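Local coordinates for protein endoglucanase (Thermotoga maritima, PDB 1VHO) that is probably a metal-dependent aminopeptidase of the M42 family, expected to bind two divalent metal ions per subunit, despite its name, at residues G80-L85 against E135-L140; A98-I103 against R111-M116; R256-K261 against G295-L300. One frame throughout, in Å; residues are numbered along the deposited sequence.

Interaction 1 (G80-L85 against E135-L140)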
loop_
_atom_site.group_PDB
_atom_site.type_symbol
_atom_site.label_atom_id
_atom_site.label_comp_id
_atom_site.label_asym_id
_atom_site.label_seq_id
_atom_site.Cartn_x
_atom_site.Cartn_y
_atom_site.Cartn_z
ATOM N N GLY A 80 -4.201 0.293 35.488
ATOM C CA GLY A 80 -5.404 1.001 35.981
ATOM C C GLY A 80 -6.426 0.952 34.840
ATOM O O GLY A 80 -6.580 -0.065 34.176
ATOM N N GLN A 81 -7.104 2.082 34.584
ATOM C CA GLN A 81 -8.074 2.059 33.491
ATOM C C GLN A 81 -7.452 2.445 32.164
ATOM O O GLN A 81 -8.184 2.576 31.171
ATOM C CB GLN A 81 -9.263 2.973 33.818
ATOM C CG GLN A 81 -8.935 4.430 33.836
ATOM C CD GLN A 81 -10.050 5.319 34.361
ATOM O OE1 GLN A 81 -9.945 5.734 35.514
ATOM N NE2 GLN A 81 -11.044 5.713 33.564
ATOM N N PHE A 82 -6.131 2.618 32.063
ATOM C CA PHE A 82 -5.549 3.040 30.796
ATOM C C PHE A 82 -4.659 2.012 30.121
ATOM O O PHE A 82 -3.728 1.435 30.705
ATOM C CB PHE A 82 -4.817 4.381 30.944
ATOM C CG PHE A 82 -5.660 5.468 31.565
ATOM C CD1 PHE A 82 -6.700 6.065 30.870
ATOM C CD2 PHE A 82 -5.427 5.882 32.880
ATOM C CE1 PHE A 82 -7.500 7.032 31.435
ATOM C CE2 PHE A 82 -6.225 6.842 33.459
ATOM C CZ PHE A 82 -7.263 7.441 32.746
ATOM N N ALA A 83 -4.967 1.689 28.862
ATOM C CA ALA A 83 -4.117 0.755 28.102
ATOM C C ALA A 83 -3.211 1.610 27.210
ATOM O O ALA A 83 -3.676 2.506 26.466
ATOM C CB ALA A 83 -4.889 -0.219 27.262
ATOM N N ARG A 84 -1.918 1.307 27.225
ATOM C CA ARG A 84 -0.975 2.045 26.403
ATOM C C ARG A 84 -0.764 1.333 25.050
ATOM O O ARG A 84 -0.711 0.114 25.057
ATOM C CB ARG A 84 0.407 2.119 27.118
ATOM C CG ARG A 84 1.454 2.667 26.150
ATOM C CD ARG A 84 2.841 2.648 26.753
ATOM N NE ARG A 84 3.061 3.800 27.634
ATOM C CZ ARG A 84 4.075 3.832 28.497
ATOM N NH1 ARG A 84 4.918 2.797 28.578
ATOM N NH2 ARG A 84 4.223 4.890 29.278
ATOM N N LEU A 85 -0.689 2.080 23.958
ATOM C CA LEU A 85 -0.489 1.472 22.646
ATOM C C LEU A 85 0.866 1.888 22.054
ATOM O O LEU A 85 1.186 3.074 22.147
ATOM C CB LEU A 85 -1.540 1.968 21.633
ATOM C CG LEU A 85 -3.012 1.691 21.970
ATOM C CD1 LEU A 85 -3.906 2.232 20.840
ATOM C CD2 LEU A 85 -3.248 0.205 22.135
ATOM N N GLU A 135 2.178 9.767 25.522
ATOM C CA GLU A 135 1.684 8.415 25.390
ATOM C C GLU A 135 0.396 8.277 24.566
ATOM O O GLU A 135 -0.504 9.100 24.575
ATOM C CB GLU A 135 1.406 7.763 26.740
ATOM C CG GLU A 135 2.529 7.827 27.750
ATOM C CD GLU A 135 2.078 7.268 29.092
ATOM O OE1 GLU A 135 1.872 8.074 30.023
ATOM O OE2 GLU A 135 1.927 6.026 29.197
ATOM N N ILE A 136 0.353 7.147 23.877
ATOM C CA ILE A 136 -0.818 6.783 23.058
ATOM C C ILE A 136 -1.645 5.848 23.948
ATOM O O ILE A 136 -1.125 4.814 24.314
ATOM C CB ILE A 136 -0.387 5.949 21.836
ATOM C CG1 ILE A 136 0.699 6.707 21.062
ATOM C CG2 ILE A 136 -1.579 5.639 20.925
ATOM C CD1 ILE A 136 0.309 8.115 20.742
ATOM N N PHE A 137 -2.871 6.222 24.290
ATOM C CA PHE A 137 -3.626 5.330 25.161
ATOM C C PHE A 137 -5.112 5.311 24.831
ATOM O O PHE A 137 -5.603 6.162 24.107
ATOM C CB PHE A 137 -3.497 5.815 26.642
ATOM C CG PHE A 137 -4.198 7.083 26.963
ATOM C CD1 PHE A 137 -5.488 7.086 27.493
ATOM C CD2 PHE A 137 -3.609 8.321 26.714
ATOM C CE1 PHE A 137 -6.140 8.268 27.762
ATOM C CE2 PHE A 137 -4.244 9.517 26.983
ATOM C CZ PHE A 137 -5.541 9.488 27.511
ATOM N N VAL A 138 -5.798 4.335 25.412
ATOM C CA VAL A 138 -7.257 4.263 25.304
ATOM C C VAL A 138 -7.751 4.038 26.739
ATOM O O VAL A 138 -6.964 3.468 27.534
ATOM C CB VAL A 138 -7.817 3.232 24.350
ATOM C CG1 VAL A 138 -7.469 3.668 22.907
ATOM C CG2 VAL A 138 -7.377 1.805 24.620
ATOM N N ASP A 139 -8.895 4.597 27.066
ATOM C CA ASP A 139 -9.504 4.478 28.397
ATOM C C ASP A 139 -10.343 3.201 28.406
ATOM O O ASP A 139 -11.392 3.136 27.750
ATOM C CB ASP A 139 -10.340 5.732 28.684
ATOM C CG ASP A 139 -10.896 5.814 30.105
ATOM O OD1 ASP A 139 -11.173 4.758 30.702
ATOM O OD2 ASP A 139 -11.098 6.960 30.554
ATOM N N LEU A 140 -9.870 2.180 29.086
ATOM C CA LEU A 140 -10.494 0.864 29.199
ATOM C C LEU A 140 -11.867 0.832 29.806
ATOM O O LEU A 140 -12.660 -0.085 29.520
ATOM C CB LEU A 140 -9.586 -0.079 29.987
ATOM C CG LEU A 140 -8.594 -0.962 29.236
ATOM C CD1 LEU A 140 -8.239 -0.438 27.855
ATOM C CD2 LEU A 140 -7.342 -1.148 30.085
#

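Interaction 2 (A98-I103 against R111-M116)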
loop_
_atom_site.group_PDB
_atom_site.type_symbol
_atom_site.label_atom_id
_atom_site.label_comp_id
_atom_site.label_asym_id
_atom_site.label_seq_id
_atom_site.Cartn_x
_atom_site.Cartn_y
_atom_site.Cartn_z
ATOM N N ALA A 98 -3.755 9.223 14.154
ATOM C CA ALA A 98 -4.814 8.276 14.456
ATOM C C ALA A 98 -5.745 8.787 15.545
ATOM O O ALA A 98 -5.275 9.396 16.517
ATOM C CB ALA A 98 -4.140 6.986 14.980
ATOM N N SER A 99 -7.047 8.616 15.358
ATOM C CA SER A 99 -7.953 9.042 16.452
ATOM C C SER A 99 -8.801 7.814 16.762
ATOM O O SER A 99 -8.507 7.117 17.745
ATOM C CB SER A 99 -8.703 10.308 16.168
ATOM O OG SER A 99 -9.777 10.514 17.075
ATOM N N LYS A 100 -9.735 7.466 15.877
ATOM C CA LYS A 100 -10.543 6.259 16.091
ATOM C C LYS A 100 -9.690 5.029 15.729
ATOM O O LYS A 100 -9.041 4.944 14.658
ATOM C CB LYS A 100 -11.788 6.269 15.186
ATOM C CG LYS A 100 -12.939 7.175 15.727
ATOM C CD LYS A 100 -14.121 7.231 14.719
ATOM C CE LYS A 100 -14.678 5.841 14.484
ATOM N NZ LYS A 100 -15.891 5.840 13.588
ATOM N N VAL A 101 -9.746 4.024 16.606
ATOM C CA VAL A 101 -9.063 2.788 16.438
ATOM C C VAL A 101 -9.988 1.602 16.725
ATOM O O VAL A 101 -11.012 1.770 17.384
ATOM C CB VAL A 101 -7.802 2.560 17.314
ATOM C CG1 VAL A 101 -6.680 3.481 16.869
ATOM C CG2 VAL A 101 -8.151 2.768 18.814
ATOM N N ARG A 102 -9.683 0.490 16.074
ATOM C CA ARG A 102 -10.437 -0.743 16.325
ATOM C C ARG A 102 -9.396 -1.775 16.773
ATOM O O ARG A 102 -8.352 -1.902 16.149
ATOM C CB ARG A 102 -11.309 -1.248 15.198
ATOM C CG ARG A 102 -10.595 -1.393 13.840
ATOM C CD ARG A 102 -11.696 -1.521 12.760
ATOM N NE ARG A 102 -11.172 -1.856 11.432
ATOM C CZ ARG A 102 -11.711 -1.316 10.298
ATOM N NH1 ARG A 102 -12.725 -0.430 10.365
ATOM N NH2 ARG A 102 -11.279 -1.723 9.124
ATOM N N ILE A 103 -9.709 -2.468 17.879
ATOM C CA ILE A 103 -8.720 -3.383 18.449
ATOM C C ILE A 103 -9.183 -4.825 18.455
ATOM O O ILE A 103 -10.316 -5.105 18.886
ATOM C CB ILE A 103 -8.449 -2.944 19.930
ATOM C CG1 ILE A 103 -8.174 -1.456 20.024
ATOM C CG2 ILE A 103 -7.247 -3.771 20.458
ATOM C CD1 ILE A 103 -7.829 -0.926 21.429
ATOM N N ARG A 111 -13.852 -0.949 19.750
ATOM C CA ARG A 111 -13.619 0.337 19.124
ATOM C C ARG A 111 -13.411 1.453 20.126
ATOM O O ARG A 111 -14.138 1.498 21.136
ATOM C CB ARG A 111 -14.863 0.665 18.259
ATOM C CG ARG A 111 -14.838 -0.274 17.029
ATOM C CD ARG A 111 -16.109 -0.095 16.196
ATOM N NE ARG A 111 -16.014 -1.067 15.089
ATOM C CZ ARG A 111 -16.353 -2.342 15.213
ATOM N NH1 ARG A 111 -16.203 -3.128 14.160
ATOM N NH2 ARG A 111 -16.869 -2.830 16.348
ATOM N N GLY A 112 -12.460 2.326 19.872
ATOM C CA GLY A 112 -12.259 3.411 20.845
ATOM C C GLY A 112 -11.559 4.554 20.158
ATOM O O GLY A 112 -11.318 4.506 18.950
ATOM N N VAL A 113 -11.268 5.583 20.949
ATOM C CA VAL A 113 -10.626 6.775 20.448
ATOM C C VAL A 113 -9.355 7.054 21.240
ATOM O O VAL A 113 -9.407 7.091 22.479
ATOM C CB VAL A 113 -11.588 7.980 20.644
ATOM C CG1 VAL A 113 -10.942 9.284 20.184
ATOM C CG2 VAL A 113 -12.901 7.740 19.898
ATOM N N ILE A 114 -8.241 7.158 20.512
ATOM C CA ILE A 114 -6.954 7.417 21.151
ATOM C C ILE A 114 -6.983 8.726 21.937
ATOM O O ILE A 114 -7.514 9.773 21.499
ATOM C CB ILE A 114 -5.827 7.488 20.098
ATOM C CG1 ILE A 114 -5.567 6.082 19.521
ATOM C CG2 ILE A 114 -4.549 8.062 20.714
ATOM C CD1 ILE A 114 -4.638 6.129 18.332
ATOM N N GLY A 115 -6.572 8.649 23.205
ATOM C CA GLY A 115 -6.488 9.769 24.088
ATOM C C GLY A 115 -7.779 10.273 24.689
ATOM O O GLY A 115 -7.758 11.224 25.476
HETATM N N MSE A 116 -8.933 9.647 24.391
HETATM C CA MSE A 116 -10.170 10.089 24.926
HETATM C C MSE A 116 -10.403 9.551 26.340
HETATM O O MSE A 116 -10.384 8.358 26.530
HETATM C CB MSE A 116 -11.378 9.622 24.051
HETATM C CG MSE A 116 -12.692 10.271 24.587
HETATM SE SE MSE A 116 -14.092 9.721 23.300
HETATM C CE MSE A 116 -14.475 8.032 23.928
HETATM O O HOH W 1 -8.012 11.338 19.172
#

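Interaction 3 (R256-K261 against G295-L300)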
loop_
_atom_site.group_PDB
_atom_site.type_symbol
_atom_site.label_atom_id
_atom_site.label_comp_id
_atom_site.label_asym_id
_atom_site.label_seq_id
_atom_site.Cartn_x
_atom_site.Cartn_y
_atom_site.Cartn_z
ATOM N N ARG A 256 17.092 5.551 -16.440
ATOM C CA ARG A 256 16.423 6.558 -17.276
ATOM C C ARG A 256 16.055 6.088 -18.661
ATOM O O ARG A 256 15.084 6.602 -19.231
ATOM C CB ARG A 256 17.255 7.857 -17.302
ATOM C CG ARG A 256 16.538 9.010 -17.990
ATOM C CD ARG A 256 15.389 9.568 -17.172
ATOM N NE ARG A 256 14.627 10.570 -17.897
ATOM C CZ ARG A 256 13.810 10.448 -18.909
ATOM N NH1 ARG A 256 13.548 9.251 -19.457
ATOM N NH2 ARG A 256 13.193 11.525 -19.410
ATOM N N ASN A 257 16.776 5.134 -19.235
ATOM C CA ASN A 257 16.441 4.632 -20.576
ATOM C C ASN A 257 15.178 3.781 -20.506
ATOM O O ASN A 257 14.336 3.827 -21.390
ATOM C CB ASN A 257 17.584 3.782 -21.143
ATOM C CG ASN A 257 17.255 3.223 -22.512
ATOM O OD1 ASN A 257 17.444 2.028 -22.788
ATOM N ND2 ASN A 257 16.726 4.057 -23.405
ATOM N N LEU A 258 15.068 2.934 -19.495
ATOM C CA LEU A 258 13.822 2.126 -19.328
ATOM C C LEU A 258 12.660 3.086 -19.120
ATOM O O LEU A 258 11.592 3.019 -19.739
ATOM C CB LEU A 258 13.976 1.238 -18.085
ATOM C CG LEU A 258 12.681 0.559 -17.574
ATOM C CD1 LEU A 258 12.112 -0.338 -18.652
ATOM C CD2 LEU A 258 12.926 -0.220 -16.283
ATOM N N VAL A 259 12.928 4.137 -18.312
ATOM C CA VAL A 259 11.894 5.142 -18.065
ATOM C C VAL A 259 11.476 5.800 -19.372
ATOM O O VAL A 259 10.288 5.967 -19.655
ATOM C CB VAL A 259 12.386 6.145 -17.016
ATOM C CG1 VAL A 259 11.446 7.343 -16.862
ATOM C CG2 VAL A 259 12.536 5.431 -15.653
ATOM N N GLN A 260 12.419 6.217 -20.238
ATOM C CA GLN A 260 11.993 6.830 -21.517
ATOM C C GLN A 260 11.161 5.865 -22.347
ATOM O O GLN A 260 10.203 6.290 -22.987
ATOM C CB GLN A 260 13.228 7.311 -22.318
ATOM C CG GLN A 260 12.824 8.259 -23.451
ATOM C CD GLN A 260 12.139 9.496 -22.909
ATOM O OE1 GLN A 260 12.402 9.880 -21.771
ATOM N NE2 GLN A 260 11.292 10.121 -23.728
ATOM N N LYS A 261 11.487 4.581 -22.410
ATOM C CA LYS A 261 10.639 3.626 -23.143
ATOM C C LYS A 261 9.218 3.599 -22.575
ATOM O O LYS A 261 8.238 3.508 -23.335
ATOM C CB LYS A 261 11.234 2.220 -23.058
ATOM C CG LYS A 261 12.499 2.089 -23.955
ATOM C CD LYS A 261 13.222 0.802 -23.523
ATOM C CE LYS A 261 14.426 0.542 -24.441
ATOM N NZ LYS A 261 15.319 -0.495 -23.836
ATOM N N GLY A 295 21.610 -5.579 -10.613
ATOM C CA GLY A 295 21.507 -5.085 -11.973
ATOM C C GLY A 295 20.129 -5.049 -12.595
ATOM O O GLY A 295 20.002 -5.000 -13.836
ATOM N N VAL A 296 19.046 -5.061 -11.801
ATOM C CA VAL A 296 17.713 -5.022 -12.426
ATOM C C VAL A 296 17.380 -3.605 -12.886
ATOM O O VAL A 296 17.380 -2.714 -12.027
ATOM C CB VAL A 296 16.640 -5.515 -11.426
ATOM C CG1 VAL A 296 15.243 -5.400 -12.031
ATOM C CG2 VAL A 296 16.910 -6.950 -11.028
ATOM N N ARG A 297 17.109 -3.389 -14.161
ATOM C CA ARG A 297 16.753 -2.026 -14.606
ATOM C C ARG A 297 15.408 -1.685 -13.914
ATOM O O ARG A 297 14.473 -2.448 -14.138
ATOM C CB ARG A 297 16.639 -1.957 -16.106
ATOM C CG ARG A 297 17.980 -2.352 -16.783
ATOM C CD ARG A 297 17.892 -2.168 -18.295
ATOM N NE ARG A 297 17.379 -3.350 -18.955
ATOM C CZ ARG A 297 16.115 -3.625 -19.221
ATOM N NH1 ARG A 297 15.173 -2.756 -18.876
ATOM N NH2 ARG A 297 15.797 -4.764 -19.822
ATOM N N THR A 298 15.378 -0.589 -13.173
ATOM C CA THR A 298 14.181 -0.253 -12.416
ATOM C C THR A 298 13.592 1.120 -12.655
ATOM O O THR A 298 14.238 2.113 -12.993
ATOM C CB THR A 298 14.475 -0.409 -10.902
ATOM O OG1 THR A 298 15.083 -1.688 -10.624
ATOM C CG2 THR A 298 13.184 -0.394 -10.084
ATOM N N SER A 299 12.257 1.163 -12.553
ATOM C CA SER A 299 11.495 2.384 -12.690
ATOM C C SER A 299 10.614 2.551 -11.438
ATOM O O SER A 299 10.128 1.531 -10.929
ATOM C CB SER A 299 10.598 2.336 -13.937
ATOM O OG SER A 299 9.712 3.464 -13.910
ATOM N N LEU A 300 10.421 3.766 -10.967
ATOM C CA LEU A 300 9.547 4.068 -9.845
ATOM C C LEU A 300 8.365 4.873 -10.390
ATOM O O LEU A 300 8.552 5.860 -11.102
ATOM C CB LEU A 300 10.232 4.917 -8.780
ATOM C CG LEU A 300 9.306 5.352 -7.597
ATOM C CD1 LEU A 300 9.142 4.117 -6.702
ATOM C CD2 LEU A 300 10.002 6.486 -6.874
#

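Interaction 1 (G80-L85 against E135-L140)
Phe82, Ala83 and Arg84 pair antiparallel with Asp139, Val138 and Phe137, joining strand 137-139 to strand 82-87 at one end of a six-stranded antiparallel sheet. Ala83 and Val138 form the hydrogen-bonded pair, Ala83 N 3.0 Å from Val138 O; Leu85 N to Ile136 O and Leu140 N to Gln81 O extend the bonding. A small residue suits position 83, because Leu140 CD1 presses tightly on Ala83 CB at 3.4 Å. On the other face the side chains of Phe82 and Phe137 run side by side, CD1 to CD1 3.7 Å, with the ring planes turned 86° apart. This sheet belongs to the all-beta domain that M42 enzymes carry beside their catalytic domain. Gln81 lays CG over the centre of the Phe82 ring and sends NE2 to the syn side of Asp139 OD1 in a nearly straight bond of 3.0 Å; Ser141 and Ala118 also bind that carboxylate. Arg84 bends at chi3 (-81°), setting NE near Glu135, and NH2 meets Glu135 OE2 at 2.6 Å in a salt bridge from above the carboxylate plane; NE adds a weak second bond. An alanine here would probably leave Glu135 OE2 without its cationic mate, the carboxylate tethered through OE1 to Thr132 N.

Interaction 2 (A98-I103 against R111-M116)
Ile114 reaches across to Ser99, Ala98 and Val101, and each step of its side chain has a partner. CB lies 3.6 Å from Ser99 O, the same oxygen that accepts the backbone bond of Ile114 N. CG1, anti to the carbonyl carbon (chi1 -70°), stays beside Ser99 O and comes to 3.9 Å from Val101 CG1. At the tip, CD1 touches both Ala98 CB, tight at 3.5 Å, and Val101 CG1, at 3.6 Å; the isoleucine and valine side chains cross at about a right angle. The CG2 branch touches Ile136 CG2. A long branched chain suits this place, since one arm reaches Ala98 and Val101 while the other meets Ile136.

The backbones belong to the beta hairpin of strands 100-105 and 108-113, with 108-113 outermost in its sheet. Val101 and Gly112 make its hydrogen-bonded pair here, with Val101 N 2.9 Å from Gly112 O and a matching bond back from Gly112 N to Val101 O. Beyond Val113 the chain leaves the strand in a type II turn, where Gly115 takes a positive phi of 77°, a conformation that favours glycine, and Met116 N bonds back to Val113 O. A water joins Ser99 OG, 2.9 Å away, to Ile114 O, spanning the two chains where the strand pairing ends.

On the opposite face from Val101, Arg102 and Arg111 stand as a non-hydrogen-bonded pair, Arg102 CB to Arg111 CG 4.1 Å. The charged ends are further apart, Arg102 NH1 to Arg111 NE 5.8 Å, and their mutual repulsion is probably eased by Asp156, which forms a salt bridge with Arg102 and a long, weak ion pair with Arg111, while Asp18 binds Arg102 at its other terminal nitrogen.

Interaction 3 (R256-K261 against G295-L300)
Leu258 is directed from helix 256-268 toward strand 297-304 and meets the chain between Arg297 and Ser299. Its CG is anti to the backbone N (chi1 167°), and the two methyls then divide the work. CD2 settles on the strand backbone, 3.5 Å from Arg297 O, and reaches on to Ser299 CB at 4.2 Å. CD1 meets the Arg297 side chain, which crosses that of the leucine obliquely and is bent at chi3; the methyl lies in the guanidinium plane, at its edge, 3.9 Å from NH1. An arginine serves well here because its stem can stay near the leucine, CB 4.1 Å from Leu258 CD2, while its charged end extends further, in a residue that is only partly exposed.

One residue further along the helix, Val259 approaches from the flank and sets CG2 3.9 Å from Ser299 OG and about as far from CB. A serine is small enough to let the helix come close at this buried point, and the CA atoms of Val259 and Ser299 are only 6.1 Å apart. No hydrogen bond spans the two segments: the contact is van der Waals packing of branched aliphatic groups on a strand. On the side of the helix turned from the strand, Arg256 grips Gln260 OE1 with both NH1 and NH2.

The axes of 256-261 and 297-300 lie 59° apart, the helix forming a layer over the mixed sheet of an alpha/beta domain. Asp255 ties the two together, its carboxylate bonded to Leu258 N and its backbone to Thr298. Strand 297-304 itself runs between strands 222-229 and 247-249, while Thr298, pointing away from the helix, packs on Leu291 of helix 289-293.

Interactions 1 and 2 belong to one antiparallel sheet, each holding one of its two outermost strands, 137-139 and 108-113. They also touch directly: Phe137 O and Gly115 N probably share a hydrogen bond, so the chain just beyond strand 108-113 meets strand 137-139, consistent with the sheet curling round on itself. Both are partly buried, with backbone bonding at their centre and charged groups at the margins; interaction 1 has its own salt bridge, whereas interaction 2 relies on acids outside its segments. Interaction 3 lies about 48 Å from interaction 1 between centres, in the alpha/beta domain. It is buried and joins helix to strand by van der Waals contact of Leu258 and Val259 against backbone and polar side-chain atoms.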